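PDB 2DQL: Pex protein from Anabaena sp. PCC 7120, which is associated with the cyanobacterial circadian clock and probably binds DNA through a PadR-like winged-helix domain. Local coordinates for residues Leu28-Gln33 and Thr39-Gln44. Numbering follows the deposited sequence.
With PO4 (phosphate ion), chain C.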
ATOM      1  N   LEU A  28       7.314 -15.871   9.607  1.00 13.00           N
ATOM      2  CA  LEU A  28       8.317 -16.924   9.780  1.00 13.11           C
ATOM      3  C   LEU A  28       9.461 -16.435  10.660  1.00 13.77           C
ATOM      4  O   LEU A  28      10.009 -17.198  11.456  1.00 13.95           O
ATOM      5  CB  LEU A  28       8.846 -17.395   8.429  1.00 13.29           C
ATOM      6  CG  LEU A  28       7.843 -18.229   7.633  1.00 13.58           C
ATOM      7  CD1 LEU A  28       8.393 -18.507   6.244  1.00 14.19           C
ATOM      8  CD2 LEU A  28       7.564 -19.529   8.374  1.00 14.24           C
ATOM      9  N   TYR A  29       9.827 -15.163  10.510  1.00 13.75           N
ATOM     10  CA  TYR A  29      10.877 -14.567  11.330  1.00 14.41           C
ATOM     11  C   TYR A  29      10.512 -14.714  12.815  1.00 13.96           C
ATOM     12  O   TYR A  29      11.347 -15.099  13.644  1.00 13.77           O
ATOM     13  CB  TYR A  29      11.023 -13.084  10.977  1.00 15.39           C
ATOM     14  CG  TYR A  29      11.770 -12.270  12.011  1.00 17.09           C
ATOM     15  CD1 TYR A  29      13.150 -12.377  12.150  1.00 17.71           C
ATOM     16  CD2 TYR A  29      11.087 -11.399  12.858  1.00 17.78           C
ATOM     17  CE1 TYR A  29      13.837 -11.635  13.112  1.00 18.58           C
ATOM     18  CE2 TYR A  29      11.761 -10.652  13.821  1.00 19.08           C
ATOM     19  CZ  TYR A  29      13.135 -10.778  13.941  1.00 18.94           C
ATOM     20  OH  TYR A  29      13.802 -10.043  14.896  1.00 20.40           O
ATOM     21  N   VAL A  30       9.261 -14.408  13.149  1.00 13.37           N
ATOM     22  CA  VAL A  30       8.808 -14.513  14.533  1.00 13.19           C
ATOM     23  C   VAL A  30       8.712 -15.965  14.991  1.00 12.87           C
ATOM     24  O   VAL A  30       9.181 -16.301  16.076  1.00 12.30           O
ATOM     25  CB  VAL A  30       7.419 -13.862  14.741  1.00 13.40           C
ATOM     26  CG1 VAL A  30       6.925 -14.123  16.170  1.00 13.42           C
ATOM     27  CG2 VAL A  30       7.497 -12.361  14.488  1.00 13.82           C
ATOM     28  N   LEU A  31       8.102 -16.818  14.169  1.00 12.49           N
ATOM     29  CA  LEU A  31       7.934 -18.225  14.536  1.00 13.13           C
ATOM     30  C   LEU A  31       9.255 -18.960  14.749  1.00 13.17           C
ATOM     31  O   LEU A  31       9.318 -19.929  15.516  1.00 13.71           O
ATOM     32  CB  LEU A  31       7.075 -18.947  13.487  1.00 12.78           C
ATOM     33  CG  LEU A  31       5.619 -18.461  13.407  1.00 12.73           C
ATOM     34  CD1 LEU A  31       4.822 -19.363  12.460  1.00 13.10           C
ATOM     35  CD2 LEU A  31       4.975 -18.478  14.795  1.00 13.85           C
ATOM     36  N   LEU A  32      10.312 -18.508  14.083  1.00 13.27           N
ATOM     37  CA  LEU A  32      11.623 -19.135  14.252  1.00 13.79           C
ATOM     38  C   LEU A  32      12.142 -18.879  15.668  1.00 14.20           C
ATOM     39  O   LEU A  32      13.001 -19.610  16.168  1.00 14.92           O
ATOM     40  CB  LEU A  32      12.616 -18.595  13.215  1.00 13.85           C
ATOM     41  CG  LEU A  32      12.407 -19.179  11.811  1.00 14.41           C
ATOM     42  CD1 LEU A  32      13.179 -18.371  10.782  1.00 14.92           C
ATOM     43  CD2 LEU A  32      12.855 -20.640  11.808  1.00 15.12           C
ATOM     44  N   GLN A  33      11.596 -17.855  16.314  1.00 14.55           N
ATOM     45  CA  GLN A  33      11.992 -17.489  17.671  1.00 15.48           C
ATOM     46  C   GLN A  33      11.212 -18.295  18.700  1.00 15.62           C
ATOM     47  O   GLN A  33      11.603 -18.387  19.868  1.00 16.04           O
ATOM     48  CB  GLN A  33      11.733 -16.006  17.914  1.00 16.13           C
ATOM     49  CG  GLN A  33      12.505 -15.072  17.011  1.00 18.18           C
ATOM     50  CD  GLN A  33      12.127 -13.622  17.248  1.00 18.56           C
ATOM     51  OE1 GLN A  33      11.921 -13.202  18.387  1.00 19.83           O
ATOM     52  NE2 GLN A  33      12.040 -12.847  16.176  1.00 20.36           N
ATOM     53  N   THR A  39      -3.058 -12.844  17.293  1.00 18.90           N
ATOM     54  CA  THR A  39      -3.083 -11.545  17.943  1.00 19.98           C
ATOM     55  C   THR A  39      -1.693 -11.053  18.323  1.00 19.77           C
ATOM     56  O   THR A  39      -1.409  -9.860  18.226  1.00 19.74           O
ATOM     57  CB  THR A  39      -3.990 -11.562  19.190  1.00 20.78           C
ATOM     58  OG1 THR A  39      -3.402 -12.369  20.215  1.00 23.36           O
ATOM     59  CG2 THR A  39      -5.342 -12.128  18.829  1.00 21.29           C
ATOM     60  N   GLU A  40      -0.820 -11.966  18.741  1.00 19.23           N
ATOM     61  CA  GLU A  40       0.533 -11.586  19.131  1.00 19.47           C
ATOM     62  C   GLU A  40       1.354 -11.177  17.915  1.00 18.78           C
ATOM     63  O   GLU A  40       2.135 -10.225  17.972  1.00 19.12           O
ATOM     64  CB  GLU A  40       1.228 -12.743  19.849  1.00 20.57           C
ATOM     65  CG  GLU A  40       2.604 -12.388  20.386  1.00 22.89           C
ATOM     66  CD  GLU A  40       3.215 -13.508  21.201  1.00 24.35           C
ATOM     67  OE1 GLU A  40       3.551 -14.559  20.616  1.00 25.93           O
ATOM     68  OE2 GLU A  40       3.354 -13.337  22.430  1.00 26.29           O
ATOM     69  N   LEU A  41       1.182 -11.902  16.814  1.00 18.02           N
ATOM     70  CA  LEU A  41       1.916 -11.586  15.596  1.00 17.79           C
ATOM     71  C   LEU A  41       1.614 -10.150  15.180  1.00 18.33           C
ATOM     72  O   LEU A  41       2.510  -9.415  14.779  1.00 18.30           O
ATOM     73  CB  LEU A  41       1.534 -12.559  14.474  1.00 16.69           C
ATOM     74  CG  LEU A  41       2.139 -13.954  14.674  1.00 15.38           C
ATOM     75  CD1 LEU A  41       1.451 -14.980  13.785  1.00 14.35           C
ATOM     76  CD2 LEU A  41       3.643 -13.885  14.379  1.00 15.49           C
ATOM     77  N   ILE A  42       0.353  -9.754  15.296  1.00 19.09           N
ATOM     78  CA  ILE A  42      -0.049  -8.401  14.929  1.00 20.22           C
ATOM     79  C   ILE A  42       0.492  -7.374  15.910  1.00 21.33           C
ATOM     80  O   ILE A  42       1.114  -6.391  15.506  1.00 21.02           O
ATOM     81  CB  ILE A  42      -1.588  -8.270  14.862  1.00 20.23           C
ATOM     82  CG1 ILE A  42      -2.122  -9.108  13.698  1.00 20.35           C
ATOM     83  CG2 ILE A  42      -1.987  -6.797  14.694  1.00 20.10           C
ATOM     84  CD1 ILE A  42      -3.640  -9.145  13.598  1.00 21.38           C
ATOM     85  N   GLN A  43       0.275  -7.609  17.199  1.00 22.58           N
ATOM     86  CA  GLN A  43       0.733  -6.673  18.217  1.00 24.33           C
ATOM     87  C   GLN A  43       2.252  -6.526  18.260  1.00 24.82           C
ATOM     88  O   GLN A  43       2.769  -5.414  18.377  1.00 24.83           O
ATOM     89  CB  GLN A  43       0.218  -7.098  19.596  1.00 25.67           C
ATOM     90  CG  GLN A  43       0.456  -6.055  20.675  1.00 27.92           C
ATOM     91  CD  GLN A  43      -0.137  -4.703  20.309  1.00 29.04           C
ATOM     92  OE1 GLN A  43      -1.336  -4.589  20.038  1.00 30.15           O
ATOM     93  NE2 GLN A  43       0.701  -3.671  20.298  1.00 29.24           N
ATOM     94  N   GLN A  44       2.963  -7.644  18.157  1.00 25.00           N
ATOM     95  CA  GLN A  44       4.418  -7.630  18.199  1.00 25.89           C
ATOM     96  C   GLN A  44       5.024  -6.793  17.077  1.00 26.06           C
ATOM     97  O   GLN A  44       6.061  -6.157  17.260  1.00 26.10           O
ATOM     98  CB  GLN A  44       4.961  -9.061  18.123  1.00 26.38           C
ATOM     99  CG  GLN A  44       6.450  -9.169  18.410  1.00 27.19           C
ATOM    100  CD  GLN A  44       6.936 -10.608  18.461  1.00 27.34           C
ATOM    101  OE1 GLN A  44       6.318 -11.459  19.099  1.00 27.85           O
ATOM    102  NE2 GLN A  44       8.055 -10.879  17.802  1.00 27.70           N
TER
HETATM  103  P   PO4 C 201      -6.234 -15.162  21.236  0.75 31.12           P
HETATM  104  O1  PO4 C 201      -5.550 -13.845  21.182  0.75 31.19           O
HETATM  105  O2  PO4 C 201      -5.845 -15.860  22.487  0.75 30.95           O
HETATM  106  O3  PO4 C 201      -7.704 -14.980  21.223  0.75 31.42           O
HETATM  107  O4  PO4 C 201      -5.836 -15.992  20.062  0.75 31.45           O
HETATM  108  O   HOH W   1       9.190 -13.548  19.241  1.00 35.94           O
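A small, buried helix-to-helix contact joins the C-terminal end of helix 20-31 to the first turns of helix 38-48, with Val-30 wedged between Leu-41 and Gln-44. The backbones come nearest at Val-30 and Leu-41, their CA atoms 7.6 Å apart. A branched, short valine suits this spacing, because both its methyls are at work. CG1 of Val-30 lies anti to the backbone N (chi1 174°) and meets CD2 of Leu-41 at 3.7 Å, while CG2 of Val-30 rests 3.7 Å from NE2 of Gln-44. Leu-41 needs its longer arm: only the CD2 branch reaches Val-30, and the residue also packs on Leu-59 of helix 56-68. These helices, with the antiparallel strands 72-77 and 86-91 as the wing, form the winged helix-turn-helix of the PadR-like family; the pair described here belongs to its helical core. Shortening Val-30 to an alanine is likely to open a gap beside CD2 of Leu-41 and leave the Gln-44 amide without the methyls it rests on. Gln-44 comes at Val-30 from the opposite direction, and its extended chain (chi1 -170°, chi2 174°) carries the amide itself across, so that its nitrogen lies against both methyls. NE2 of Gln-44 donates to Glu-48 and, at 3.2 Å, to a water that in turn donates to OE1 of Gln-33 at 2.9 Å, so that one water links the two glutamine side chains. The Gln-33 amide folds back toward Tyr-29, four residues earlier, where NE2 of Gln-33 sits 3.1 Å above one face of the Tyr-29 ring, toward its rim, and makes a weak hydrogen bond to Tyr-29 O.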